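Local coordinates for CalG4 (Micromonospora echinospora, PDB 3IA7), which is a GT-B-fold protein made of two Rossmann-like domains, each built on a parallel beta sheet flanked by helices, at residues L105-V110 against P126-T131; L188-L193 against A209-T214; A29-R34 against A389-E394. All coordinates share one frame; numbering follows the deposited sequence.

Interaction 1 (L105-V110 against P126-T131); sequences LVVYDV and PAVRLT
The ring of Tyr-108 lies against Arg-129: the Arg-129 CA sits over one ring face, 4.1 Å from the centroid and 12° off the normal, a CH-pi contact. At the ring's rim, near its plane, are the methyl of Ala-127, whose CB is 3.7 Å from Tyr-108 CE2, and Arg-129 NH2. The guanidinium in turn takes the Tyr-108 hydroxyl at its own edge. Its grip is side-on, with Arg-129 NE and NH2 each 3.1 Å from Tyr-108 OH and that oxygen almost exactly in the guanidinium plane. Two torsions bring this about. Tyr-108 CG stands between the backbone N and the carbonyl carbon (chi1 60°), the crowded position, which lays the ring across the neighbouring strand; the Arg-129 chain is straight as far as CD, then bends at chi3 (-59°), turning NE back to the hydroxyl.

Beneath this, strands 105-109 and 127-131 run parallel, paired in register from Val-106 with Ala-127 to Asp-109 with Leu-130. Val-106 N bonds to Pro-126 O, Val-128 N to Val-106 O (2.8 Å), Tyr-108 N to Val-128 O, and Leu-130 N to Tyr-108 O (2.7 Å). Val-110 N to Leu-130 O prolongs the pattern just past the first strand.

The other face of the sheet is apolar along Val-107, Val-128 and Leu-130, tightest where Val-107 CG1 meets Leu-130 CG at 3.5 Å. Leu-105 CD1 closes the start of the pair against Pro-126 CG and Val-128 CG2. With helix 113-123 as the connection, the two strands make a beta-alpha-beta unit.

Tyr-108 OH also hydrogen-bonds Glu-186 OE1, so a buried phenol sits between guanidinium and carboxylate. Those opposite charges probably polarise it; the three bonds hold the ring's far end, while Arg-129 CA and the Ala-127 methyl limit its rotation.

Interaction 2 (L188-L193 against A209-T214); sequences LTIVFL and AFVGPT
Backbone hydrogen bonds join Thr-189, Val-191 and Leu-193 to Ala-209, Val-211 and Gly-212. Ala-209 N gives to Thr-189 O (2.8 Å), Val-191 N to Ala-209 O at a nearly straight 174°, and Val-211 N to Val-191 O at 2.9 Å. These make a short parallel pairing, Ile-190 beside Ala-209 and Val-191 beside Phe-210. Beyond it Phe-192 is the centre of an inverse gamma turn, Leu-193 N reaching back weakly to Val-191 O. The turn brings Leu-193 O round to Gly-212 N for a weak bond of 3.1 Å. Gly-212 has a positive phi (77°), and at its backbone angles a CB would jam against the carbonyl of Val-211.

Apolar contacts fall on both faces. On one, Val-211 CG2 touches both Ile-190 CG2 and Phe-192 CD1, 3.5 Å from each, lying alongside the phenylalanine; on the other, Val-191 CG1 and Phe-210 CD1 lie side by side at 3.7 Å. Close carbonyls line the loops: Gly-212 O at the edge of the Phe-192 ring, and Leu-193 O 3.4 Å from Phe-210 CB.

Leu-193 and Pro-213 both touch Leu-311 of helix 307-315, in the other domain. This is the last strand pair of a Rossmann-like sheet, its ends consistent with loops at the cleft between the two domains of a GT-B fold.

Interaction 3 (A29-R34 against A389-E394); sequences ARRGHR and AADEVE
Arg-31 and His-33 clamp the carboxylate of Glu-394 from two directions, and Arg-31 also holds Asp-391. The straightest bond is His-33 NE2 to Glu-394 OE2, 2.7 Å at 171°; the oxygen lies in the imidazole plane and offers its anti lone pair, with ring and carboxylate planes almost perpendicular (86°). Glu-394 OE1 takes Arg-31 NH1 at 2.9 Å, a salt bridge in which the nitrogen comes from above the carboxylate plane.

The same NH1 forms a second salt bridge to Asp-391 OD1, 2.7 Å away and met nearly along the C-O axis, while Arg-31 NH2 adds a weaker bond to OD1. Both acids therefore lie at the edge of one guanidinium, one turn apart on their helix. Asp-391 starts from a CB that points away, and its carboxylate swings back to reach Arg-31. The arginine gets there as an extended chain from CG to NE (chi3 -177°), and Glu-27 OE2 takes its NE in a further salt bridge. His-33 ND1 is bonded to Arg-5 N, so the imidazole is held at both nitrogens and its rotation is fixed.

The closest packing is on the guanidinium face: Ala-390 CB sits over its centre, 3.5 Å from Arg-31 CZ, and the flat group lies close against the helix there. Arg-31 CB and CD pass along the Glu-394 carboxylate.

Segment 29-34 takes in the end of helix 15-30, closed by a Schellman motif with Gly-32 at C-prime, and His-33 just before strand 34-39. Helix 385-400 comes back from the C-terminal domain and lies on the N-terminal one, a crossing well known in GT-B proteins; Ala-390 rests on Glu-27 and Leu-28 of helix 15-30, while Ala-389 reaches Ile-190 of strand 189-191.

In the fold
Interactions 1 and 2 lie in the same seven-stranded parallel sheet, their centres about 12 Å apart, on consecutive strand pairs: 105-109 with 127-131, then 189-191 with 208-210. Strands 127-131 and 189-191 are neighbours, with probable backbone hydrogen bonds joining Arg-129 to Leu-188 and Ile-190. Interaction 3, its centre about 13 Å from that of interaction 1 and about 15 Å from that of interaction 2, lies at helix 385-400, which packs on both through Val-393 against Leu-105 and Ala-389 and Glu-392 against Ile-190. Along the chain, interaction 1 closes before interaction 2 opens, and interaction 3 spans both. The chain's last helix thus ties its end back onto the N-terminal domain.

Interaction 1 (L105-V110 against P126-T131)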
ATOM      1  N   LEU A 105      13.124  20.574  11.219  1.00 13.73           N
ATOM      2  CA  LEU A 105      13.109  20.517   9.742  1.00 14.43           C
ATOM      3  C   LEU A 105      11.680  20.777   9.223  1.00 14.58           C
ATOM      4  O   LEU A 105      10.745  20.274   9.831  1.00 14.31           O
ATOM      5  CB  LEU A 105      13.564  19.127   9.285  1.00 15.12           C
ATOM      6  CG  LEU A 105      13.493  18.918   7.774  1.00 15.45           C
ATOM      7  CD1 LEU A 105      14.586  19.774   7.033  1.00 15.07           C
ATOM      8  CD2 LEU A 105      13.587  17.392   7.459  1.00 11.83           C
ATOM      9  N   VAL A 106      11.522  21.557   8.142  1.00 11.83           N
ATOM     10  CA  VAL A 106      10.216  21.819   7.507  1.00 13.81           C
ATOM     11  C   VAL A 106      10.177  21.036   6.199  1.00 13.55           C
ATOM     12  O   VAL A 106      11.086  21.158   5.345  1.00 15.59           O
ATOM     13  CB  VAL A 106      10.037  23.355   7.230  1.00 13.05           C
ATOM     14  CG1 VAL A 106       8.742  23.678   6.436  1.00 14.12           C
ATOM     15  CG2 VAL A 106      10.072  24.144   8.580  1.00 14.53           C
ATOM     16  N   VAL A 107       9.216  20.165   6.045  1.00 13.67           N
ATOM     17  CA  VAL A 107       9.112  19.427   4.783  1.00 12.86           C
ATOM     18  C   VAL A 107       7.804  19.958   4.208  1.00 14.42           C
ATOM     19  O   VAL A 107       6.759  19.854   4.864  1.00 16.63           O
ATOM     20  CB  VAL A 107       9.037  17.916   5.037  1.00 13.40           C
ATOM     21  CG1 VAL A 107       8.831  17.158   3.695  1.00  9.13           C
ATOM     22  CG2 VAL A 107      10.322  17.407   5.737  1.00 12.42           C
ATOM     23  N   TYR A 108       7.834  20.553   3.037  1.00 11.55           N
ATOM     24  CA  TYR A 108       6.595  21.105   2.457  1.00 11.32           C
ATOM     25  C   TYR A 108       6.339  20.568   1.057  1.00 13.22           C
ATOM     26  O   TYR A 108       7.265  20.381   0.223  1.00 12.03           O
ATOM     27  CB  TYR A 108       6.672  22.642   2.398  1.00 10.60           C
ATOM     28  CG  TYR A 108       7.842  23.178   1.536  1.00 10.38           C
ATOM     29  CD1 TYR A 108       7.642  23.481   0.167  1.00 12.19           C
ATOM     30  CD2 TYR A 108       9.107  23.423   2.079  1.00 11.40           C
ATOM     31  CE1 TYR A 108       8.686  23.953  -0.636  1.00 13.57           C
ATOM     32  CE2 TYR A 108      10.200  23.950   1.240  1.00 13.72           C
ATOM     33  CZ  TYR A 108       9.929  24.195  -0.125  1.00 14.44           C
ATOM     34  OH  TYR A 108      10.904  24.698  -0.976  1.00 12.53           O
ATOM     35  N   ASP A 109       5.060  20.353   0.773  1.00 12.93           N
ATOM     36  CA  ASP A 109       4.675  20.029  -0.606  1.00 13.94           C
ATOM     37  C   ASP A 109       4.798  21.268  -1.456  1.00 13.55           C
ATOM     38  O   ASP A 109       4.694  22.399  -0.974  1.00 12.42           O
ATOM     39  CB  ASP A 109       3.223  19.503  -0.643  1.00 13.38           C
ATOM     40  CG  ASP A 109       2.734  19.230  -2.070  1.00 17.65           C
ATOM     41  OD1 ASP A 109       3.127  18.175  -2.595  1.00 18.44           O
ATOM     42  OD2 ASP A 109       1.978  20.076  -2.653  1.00 15.16           O
ATOM     43  N   VAL A 110       5.031  21.060  -2.747  1.00 12.60           N
ATOM     44  CA  VAL A 110       5.195  22.194  -3.683  1.00 14.75           C
ATOM     45  C   VAL A 110       3.994  23.161  -3.759  1.00 13.00           C
ATOM     46  O   VAL A 110       4.188  24.367  -3.910  1.00 12.53           O
ATOM     47  CB  VAL A 110       5.619  21.706  -5.087  1.00 14.62           C
ATOM     48  CG1 VAL A 110       4.494  20.883  -5.713  1.00 17.40           C
ATOM     49  CG2 VAL A 110       6.032  22.915  -6.008  1.00 19.98           C
ATOM     50  N   PRO A 126      16.259  24.342   8.164  1.00 15.09           N
ATOM     51  CA  PRO A 126      16.372  23.801   6.811  1.00 15.21           C
ATOM     52  C   PRO A 126      15.018  23.297   6.337  1.00 14.27           C
ATOM     53  O   PRO A 126      14.093  23.042   7.163  1.00 13.97           O
ATOM     54  CB  PRO A 126      17.388  22.643   6.961  1.00 14.49           C
ATOM     55  CG  PRO A 126      17.216  22.193   8.369  1.00 14.23           C
ATOM     56  CD  PRO A 126      16.891  23.468   9.172  1.00 15.12           C
ATOM     57  N   ALA A 127      14.842  23.227   5.023  1.00 14.43           N
ATOM     58  CA  ALA A 127      13.585  22.771   4.476  1.00 13.81           C
ATOM     59  C   ALA A 127      13.822  21.796   3.342  1.00 14.78           C
ATOM     60  O   ALA A 127      14.881  21.827   2.713  1.00 13.17           O
ATOM     61  CB  ALA A 127      12.696  23.988   3.980  1.00 14.68           C
ATOM     62  N   VAL A 128      12.854  20.903   3.140  1.00 12.18           N
ATOM     63  CA  VAL A 128      12.854  19.940   2.058  1.00 13.30           C
ATOM     64  C   VAL A 128      11.569  20.132   1.306  1.00 13.35           C
ATOM     65  O   VAL A 128      10.501  20.171   1.928  1.00 13.75           O
ATOM     66  CB  VAL A 128      12.812  18.484   2.610  1.00 13.26           C
ATOM     67  CG1 VAL A 128      12.550  17.441   1.462  1.00 12.65           C
ATOM     68  CG2 VAL A 128      14.036  18.157   3.421  1.00 13.81           C
ATOM     69  N   ARG A 129      11.652  20.189  -0.027  1.00 12.63           N
ATOM     70  CA  ARG A 129      10.482  20.276  -0.856  1.00 14.04           C
ATOM     71  C   ARG A 129      10.021  18.854  -1.305  1.00 14.14           C
ATOM     72  O   ARG A 129      10.849  18.005  -1.707  1.00 14.37           O
ATOM     73  CB  ARG A 129      10.775  21.129  -2.100  1.00 13.92           C
ATOM     74  CG  ARG A 129       9.552  21.197  -3.056  1.00 14.69           C
ATOM     75  CD  ARG A 129       9.820  22.198  -4.238  1.00 16.24           C
ATOM     76  NE  ARG A 129      10.103  23.558  -3.704  1.00 15.03           N
ATOM     77  CZ  ARG A 129       9.944  24.689  -4.381  1.00 17.69           C
ATOM     78  NH1 ARG A 129       9.514  24.654  -5.641  1.00 17.61           N
ATOM     79  NH2 ARG A 129      10.175  25.861  -3.779  1.00 15.15           N
ATOM     80  N   LEU A 130       8.718  18.663  -1.345  1.00 12.58           N
ATOM     81  CA  LEU A 130       8.136  17.457  -1.949  1.00 14.05           C
ATOM     82  C   LEU A 130       7.299  17.773  -3.151  1.00 14.96           C
ATOM     83  O   LEU A 130       6.549  18.762  -3.167  1.00 12.62           O
ATOM     84  CB  LEU A 130       7.194  16.762  -0.949  1.00 13.80           C
ATOM     85  CG  LEU A 130       7.665  16.370   0.447  1.00 15.16           C
ATOM     86  CD1 LEU A 130       6.439  15.637   1.241  1.00 14.72           C
ATOM     87  CD2 LEU A 130       8.997  15.498   0.482  1.00 11.56           C
ATOM     88  N   THR A 131       7.337  16.885  -4.142  1.00 14.09           N
ATOM     89  CA  THR A 131       6.345  17.009  -5.226  1.00 15.17           C
ATOM     90  C   THR A 131       5.944  15.663  -5.797  1.00 15.24           C
ATOM     91  O   THR A 131       6.791  14.806  -6.025  1.00 14.90           O
ATOM     92  CB  THR A 131       6.781  18.019  -6.382  1.00 15.96           C
ATOM     93  OG1 THR A 131       5.754  18.068  -7.379  1.00 18.68           O
ATOM     94  CG2 THR A 131       8.132  17.637  -7.019  1.00 16.52           C
TER

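Interaction 2 (L188-L193 against A209-T214)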
ATOM      1  N   LEU A 188      16.907  20.457  -0.863  1.00 14.97           N
ATOM      2  CA  LEU A 188      16.547  19.068  -1.247  1.00 14.88           C
ATOM      3  C   LEU A 188      15.100  19.026  -1.744  1.00 15.36           C
ATOM      4  O   LEU A 188      14.191  19.625  -1.140  1.00 14.47           O
ATOM      5  CB  LEU A 188      16.719  18.054  -0.067  1.00 14.86           C
ATOM      6  CG  LEU A 188      16.259  16.593  -0.340  1.00 15.66           C
ATOM      7  CD1 LEU A 188      17.193  15.921  -1.416  1.00 15.56           C
ATOM      8  CD2 LEU A 188      16.153  15.757   0.969  1.00 14.24           C
ATOM      9  N   THR A 189      14.889  18.335  -2.870  1.00 13.31           N
ATOM     10  CA  THR A 189      13.562  18.141  -3.409  1.00 14.01           C
ATOM     11  C   THR A 189      13.375  16.642  -3.660  1.00 13.65           C
ATOM     12  O   THR A 189      14.186  16.036  -4.383  1.00 13.73           O
ATOM     13  CB  THR A 189      13.364  18.932  -4.741  1.00 14.21           C
ATOM     14  OG1 THR A 189      13.564  20.361  -4.497  1.00 17.10           O
ATOM     15  CG2 THR A 189      11.901  18.736  -5.241  1.00 13.62           C
ATOM     16  N   ILE A 190      12.332  16.074  -3.051  1.00 12.68           N
ATOM     17  CA  ILE A 190      11.962  14.699  -3.205  1.00 13.85           C
ATOM     18  C   ILE A 190      10.810  14.684  -4.205  1.00 13.38           C
ATOM     19  O   ILE A 190       9.729  15.272  -3.984  1.00 13.12           O
ATOM     20  CB  ILE A 190      11.515  14.018  -1.851  1.00 13.91           C
ATOM     21  CG1 ILE A 190      12.530  14.281  -0.702  1.00 17.79           C
ATOM     22  CG2 ILE A 190      11.147  12.475  -2.079  1.00 12.69           C
ATOM     23  CD1 ILE A 190      13.823  13.582  -0.813  1.00 17.84           C
ATOM     24  N   VAL A 191      11.058  14.027  -5.330  1.00 12.53           N
ATOM     25  CA  VAL A 191      10.102  13.988  -6.407  1.00 11.81           C
ATOM     26  C   VAL A 191       9.563  12.570  -6.497  1.00 13.11           C
ATOM     27  O   VAL A 191      10.359  11.611  -6.681  1.00 12.36           O
ATOM     28  CB  VAL A 191      10.814  14.348  -7.749  1.00 12.12           C
ATOM     29  CG1 VAL A 191       9.814  14.281  -8.877  1.00 11.50           C
ATOM     30  CG2 VAL A 191      11.444  15.744  -7.686  1.00 13.24           C
ATOM     31  N   PHE A 192       8.246  12.396  -6.400  1.00 13.17           N
ATOM     32  CA  PHE A 192       7.655  11.035  -6.321  1.00 14.15           C
ATOM     33  C   PHE A 192       7.398  10.437  -7.695  1.00 14.16           C
ATOM     34  O   PHE A 192       6.288   9.930  -8.001  1.00 15.11           O
ATOM     35  CB  PHE A 192       6.383  11.094  -5.453  1.00 15.22           C
ATOM     36  CG  PHE A 192       6.685  11.478  -4.011  1.00 15.35           C
ATOM     37  CD1 PHE A 192       7.504  10.672  -3.217  1.00 17.93           C
ATOM     38  CD2 PHE A 192       6.124  12.632  -3.464  1.00 21.09           C
ATOM     39  CE1 PHE A 192       7.804  11.024  -1.881  1.00 23.45           C
ATOM     40  CE2 PHE A 192       6.405  12.985  -2.110  1.00 23.03           C
ATOM     41  CZ  PHE A 192       7.267  12.199  -1.344  1.00 19.53           C
ATOM     42  N   LEU A 193       8.404  10.565  -8.567  1.00 12.35           N
ATOM     43  CA  LEU A 193       8.328  10.088  -9.954  1.00 12.85           C
ATOM     44  C   LEU A 193       9.623   9.365 -10.251  1.00 12.54           C
ATOM     45  O   LEU A 193      10.633   9.661  -9.615  1.00 12.33           O
ATOM     46  CB  LEU A 193       8.280  11.236 -10.983  1.00 13.01           C
ATOM     47  CG  LEU A 193       7.208  12.332 -10.785  1.00 17.67           C
ATOM     48  CD1 LEU A 193       7.355  13.324 -11.892  1.00 17.68           C
ATOM     49  CD2 LEU A 193       5.826  11.837 -10.839  1.00 22.17           C
ATOM     50  N   ALA A 209      15.979  14.364  -5.697  1.00 12.98           N
ATOM     51  CA  ALA A 209      15.928  12.897  -5.629  1.00 13.79           C
ATOM     52  C   ALA A 209      14.629  12.342  -6.284  1.00 14.35           C
ATOM     53  O   ALA A 209      13.505  12.606  -5.819  1.00 13.93           O
ATOM     54  CB  ALA A 209      16.059  12.415  -4.176  1.00 13.05           C
ATOM     55  N   PHE A 210      14.787  11.583  -7.359  1.00 11.60           N
ATOM     56  CA  PHE A 210      13.576  10.997  -8.065  1.00 11.86           C
ATOM     57  C   PHE A 210      13.279   9.618  -7.452  1.00 11.29           C
ATOM     58  O   PHE A 210      13.870   8.587  -7.851  1.00 11.36           O
ATOM     59  CB  PHE A 210      13.789  10.952  -9.592  1.00 11.73           C
ATOM     60  CG  PHE A 210      13.956  12.334 -10.194  1.00 12.47           C
ATOM     61  CD1 PHE A 210      12.818  13.046 -10.632  1.00 12.80           C
ATOM     62  CD2 PHE A 210      15.206  12.950 -10.213  1.00  9.19           C
ATOM     63  CE1 PHE A 210      12.952  14.369 -11.155  1.00 11.99           C
ATOM     64  CE2 PHE A 210      15.385  14.287 -10.727  1.00 10.04           C
ATOM     65  CZ  PHE A 210      14.232  14.994 -11.178  1.00 12.30           C
ATOM     66  N   VAL A 211      12.438   9.607  -6.423  1.00 12.12           N
ATOM     67  CA  VAL A 211      12.227   8.382  -5.619  1.00 12.06           C
ATOM     68  C   VAL A 211      11.100   7.479  -6.120  1.00 12.35           C
ATOM     69  O   VAL A 211      10.896   6.357  -5.637  1.00 13.43           O
ATOM     70  CB  VAL A 211      12.105   8.684  -4.073  1.00 12.75           C
ATOM     71  CG1 VAL A 211      13.382   9.451  -3.554  1.00 13.45           C
ATOM     72  CG2 VAL A 211      10.755   9.420  -3.797  1.00 11.88           C
ATOM     73  N   GLY A 212      10.359   7.953  -7.097  1.00 13.28           N
ATOM     74  CA  GLY A 212       9.228   7.196  -7.631  1.00 14.18           C
ATOM     75  C   GLY A 212       7.936   7.211  -6.767  1.00 13.35           C
ATOM     76  O   GLY A 212       7.941   7.817  -5.650  1.00 15.42           O
ATOM     77  N   PRO A 213       6.858   6.539  -7.236  1.00 14.19           N
ATOM     78  CA  PRO A 213       5.565   6.468  -6.512  1.00 15.39           C
ATOM     79  C   PRO A 213       5.708   5.593  -5.270  1.00 18.00           C
ATOM     80  O   PRO A 213       6.666   4.812  -5.176  1.00 17.41           O
ATOM     81  CB  PRO A 213       4.601   5.849  -7.548  1.00 15.08           C
ATOM     82  CG  PRO A 213       5.465   5.090  -8.493  1.00 15.63           C
ATOM     83  CD  PRO A 213       6.826   5.769  -8.497  1.00 12.38           C
ATOM     84  N   THR A 214       4.856   5.771  -4.260  1.00 21.70           N
ATOM     85  CA  THR A 214       4.950   4.859  -3.116  1.00 24.90           C
ATOM     86  C   THR A 214       4.225   3.654  -3.703  1.00 27.48           C
ATOM     87  O   THR A 214       3.216   3.818  -4.382  1.00 26.97           O
ATOM     88  CB  THR A 214       4.329   5.405  -1.772  1.00 25.46           C
ATOM     89  OG1 THR A 214       5.241   6.315  -1.123  1.00 25.50           O
ATOM     90  CG2 THR A 214       4.057   4.265  -0.802  1.00 26.47           C
TER

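Interaction 3 (A29-R34 against A389-E394)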
ATOM      1  N   ALA A  29       8.731   8.206  10.834  1.00  7.94           N
ATOM      2  CA  ALA A  29       8.175   7.805  12.131  1.00  9.29           C
ATOM      3  C   ALA A  29       8.772   6.455  12.582  1.00 10.18           C
ATOM      4  O   ALA A  29       9.082   6.272  13.776  1.00 11.07           O
ATOM      5  CB  ALA A  29       6.604   7.747  12.047  1.00  9.46           C
ATOM      6  N   ARG A  30       8.900   5.488  11.669  1.00 10.59           N
ATOM      7  CA  ARG A  30       9.518   4.196  11.990  1.00 11.89           C
ATOM      8  C   ARG A  30      10.926   4.362  12.522  1.00 12.16           C
ATOM      9  O   ARG A  30      11.367   3.571  13.317  1.00 12.08           O
ATOM     10  CB  ARG A  30       9.630   3.249  10.786  1.00 11.61           C
ATOM     11  CG  ARG A  30       8.340   2.696  10.374  1.00 17.27           C
ATOM     12  CD  ARG A  30       8.498   1.546   9.409  1.00 19.09           C
ATOM     13  NE  ARG A  30       7.168   1.286   8.899  1.00 22.15           N
ATOM     14  CZ  ARG A  30       6.685   1.803   7.766  1.00 25.14           C
ATOM     15  NH1 ARG A  30       7.453   2.531   6.986  1.00 20.02           N
ATOM     16  NH2 ARG A  30       5.433   1.543   7.383  1.00 27.82           N
ATOM     17  N   ARG A  31      11.633   5.347  11.989  1.00 11.74           N
ATOM     18  CA  ARG A  31      12.967   5.630  12.402  1.00 11.77           C
ATOM     19  C   ARG A  31      13.047   6.416  13.697  1.00 11.43           C
ATOM     20  O   ARG A  31      14.140   6.812  14.095  1.00 11.32           O
ATOM     21  CB  ARG A  31      13.745   6.305  11.267  1.00 10.47           C
ATOM     22  CG  ARG A  31      13.750   5.427  10.001  1.00 12.78           C
ATOM     23  CD  ARG A  31      14.483   6.075   8.814  1.00 11.77           C
ATOM     24  NE  ARG A  31      14.380   5.215   7.630  1.00 11.96           N
ATOM     25  CZ  ARG A  31      15.206   5.237   6.593  1.00 11.89           C
ATOM     26  NH1 ARG A  31      16.211   6.112   6.540  1.00  8.26           N
ATOM     27  NH2 ARG A  31      14.974   4.424   5.570  1.00 12.39           N
ATOM     28  N   GLY A  32      11.922   6.642  14.369  1.00 11.47           N
ATOM     29  CA  GLY A  32      11.973   7.305  15.693  1.00 10.82           C
ATOM     30  C   GLY A  32      11.724   8.823  15.694  1.00 10.22           C
ATOM     31  O   GLY A  32      11.670   9.426  16.767  1.00 10.11           O
ATOM     32  N   HIS A  33      11.561   9.425  14.514  1.00  9.18           N
ATOM     33  CA  HIS A  33      11.296  10.872  14.382  1.00  8.98           C
ATOM     34  C   HIS A  33       9.881  11.255  14.786  1.00  9.75           C
ATOM     35  O   HIS A  33       8.931  10.505  14.547  1.00 10.78           O
ATOM     36  CB  HIS A  33      11.643  11.370  12.975  1.00  9.04           C
ATOM     37  CG  HIS A  33      13.051  11.036  12.577  1.00 10.92           C
ATOM     38  ND1 HIS A  33      14.137  11.438  13.325  1.00 10.67           N
ATOM     39  CD2 HIS A  33      13.543  10.237  11.596  1.00 10.37           C
ATOM     40  CE1 HIS A  33      15.241  10.946  12.793  1.00 11.47           C
ATOM     41  NE2 HIS A  33      14.909  10.238  11.729  1.00 13.00           N
ATOM     42  N   ARG A  34       9.770  12.403  15.438  1.00  9.71           N
ATOM     43  CA  ARG A  34       8.489  13.002  15.812  1.00  8.88           C
ATOM     44  C   ARG A  34       7.988  13.798  14.605  1.00  8.64           C
ATOM     45  O   ARG A  34       8.654  14.768  14.156  1.00  8.08           O
ATOM     46  CB  ARG A  34       8.697  13.961  16.988  1.00  9.67           C
ATOM     47  CG  ARG A  34       7.399  14.673  17.372  1.00 10.21           C
ATOM     48  CD  ARG A  34       7.612  15.675  18.487  1.00 14.39           C
ATOM     49  NE  ARG A  34       6.378  16.441  18.670  1.00 12.87           N
ATOM     50  CZ  ARG A  34       6.290  17.537  19.415  1.00 14.58           C
ATOM     51  NH1 ARG A  34       7.378  18.037  20.001  1.00 13.45           N
ATOM     52  NH2 ARG A  34       5.115  18.142  19.552  1.00 17.03           N
ATOM     53  N   ALA A 389      13.678   7.864   0.148  1.00 12.02           N
ATOM     54  CA  ALA A 389      13.263   9.235   0.474  1.00 12.21           C
ATOM     55  C   ALA A 389      13.666   9.614   1.924  1.00 12.59           C
ATOM     56  O   ALA A 389      14.221  10.712   2.158  1.00 11.46           O
ATOM     57  CB  ALA A 389      11.776   9.379   0.246  1.00 11.88           C
ATOM     58  N   ALA A 390      13.472   8.677   2.861  1.00 10.69           N
ATOM     59  CA  ALA A 390      13.874   8.849   4.284  1.00 10.69           C
ATOM     60  C   ALA A 390      15.407   8.926   4.420  1.00 11.10           C
ATOM     61  O   ALA A 390      15.916   9.720   5.203  1.00 10.50           O
ATOM     62  CB  ALA A 390      13.308   7.744   5.134  1.00  9.90           C
ATOM     63  N   ASP A 391      16.127   8.101   3.655  1.00 11.16           N
ATOM     64  CA  ASP A 391      17.594   8.153   3.629  1.00 13.32           C
ATOM     65  C   ASP A 391      18.084   9.550   3.193  1.00 13.71           C
ATOM     66  O   ASP A 391      19.011  10.118   3.821  1.00 14.01           O
ATOM     67  CB  ASP A 391      18.190   7.078   2.681  1.00 11.97           C
ATOM     68  CG  ASP A 391      18.097   5.657   3.233  1.00 15.80           C
ATOM     69  OD1 ASP A 391      17.665   5.425   4.395  1.00 14.66           O
ATOM     70  OD2 ASP A 391      18.521   4.754   2.493  1.00 17.93           O
ATOM     71  N   GLU A 392      17.435  10.108   2.176  1.00 13.61           N
ATOM     72  CA  GLU A 392      17.857  11.397   1.598  1.00 14.23           C
ATOM     73  C   GLU A 392      17.559  12.473   2.629  1.00 14.30           C
ATOM     74  O   GLU A 392      18.353  13.363   2.844  1.00 13.54           O
ATOM     75  CB  GLU A 392      17.052  11.744   0.344  1.00 14.78           C
ATOM     76  CG  GLU A 392      17.218  10.789  -0.830  1.00 20.25           C
ATOM     77  CD  GLU A 392      18.472  11.001  -1.658  1.00 21.19           C
ATOM     78  OE1 GLU A 392      19.162  12.041  -1.530  1.00 24.73           O
ATOM     79  OE2 GLU A 392      18.755  10.115  -2.488  1.00 27.47           O
ATOM     80  N   VAL A 393      16.401  12.388   3.266  1.00 12.82           N
ATOM     81  CA  VAL A 393      16.070  13.398   4.269  1.00 13.27           C
ATOM     82  C   VAL A 393      17.040  13.306   5.442  1.00 12.91           C
ATOM     83  O   VAL A 393      17.551  14.347   5.931  1.00 11.19           O
ATOM     84  CB  VAL A 393      14.638  13.245   4.777  1.00 13.19           C
ATOM     85  CG1 VAL A 393      14.423  14.154   6.000  1.00 14.31           C
ATOM     86  CG2 VAL A 393      13.570  13.510   3.627  1.00 10.77           C
ATOM     87  N   GLU A 394      17.287  12.085   5.941  1.00 12.17           N
ATOM     88  CA  GLU A 394      18.231  11.950   7.065  1.00 12.61           C
ATOM     89  C   GLU A 394      19.666  12.402   6.735  1.00 13.04           C
ATOM     90  O   GLU A 394      20.317  13.045   7.563  1.00 12.58           O
ATOM     91  CB  GLU A 394      18.238  10.531   7.655  1.00 11.56           C
ATOM     92  CG  GLU A 394      16.899  10.149   8.321  1.00 13.54           C
ATOM     93  CD  GLU A 394      17.003   8.837   9.029  1.00 17.16           C
ATOM     94  OE1 GLU A 394      17.556   7.890   8.421  1.00 13.92           O
ATOM     95  OE2 GLU A 394      16.542   8.772  10.196  1.00 15.34           O
TER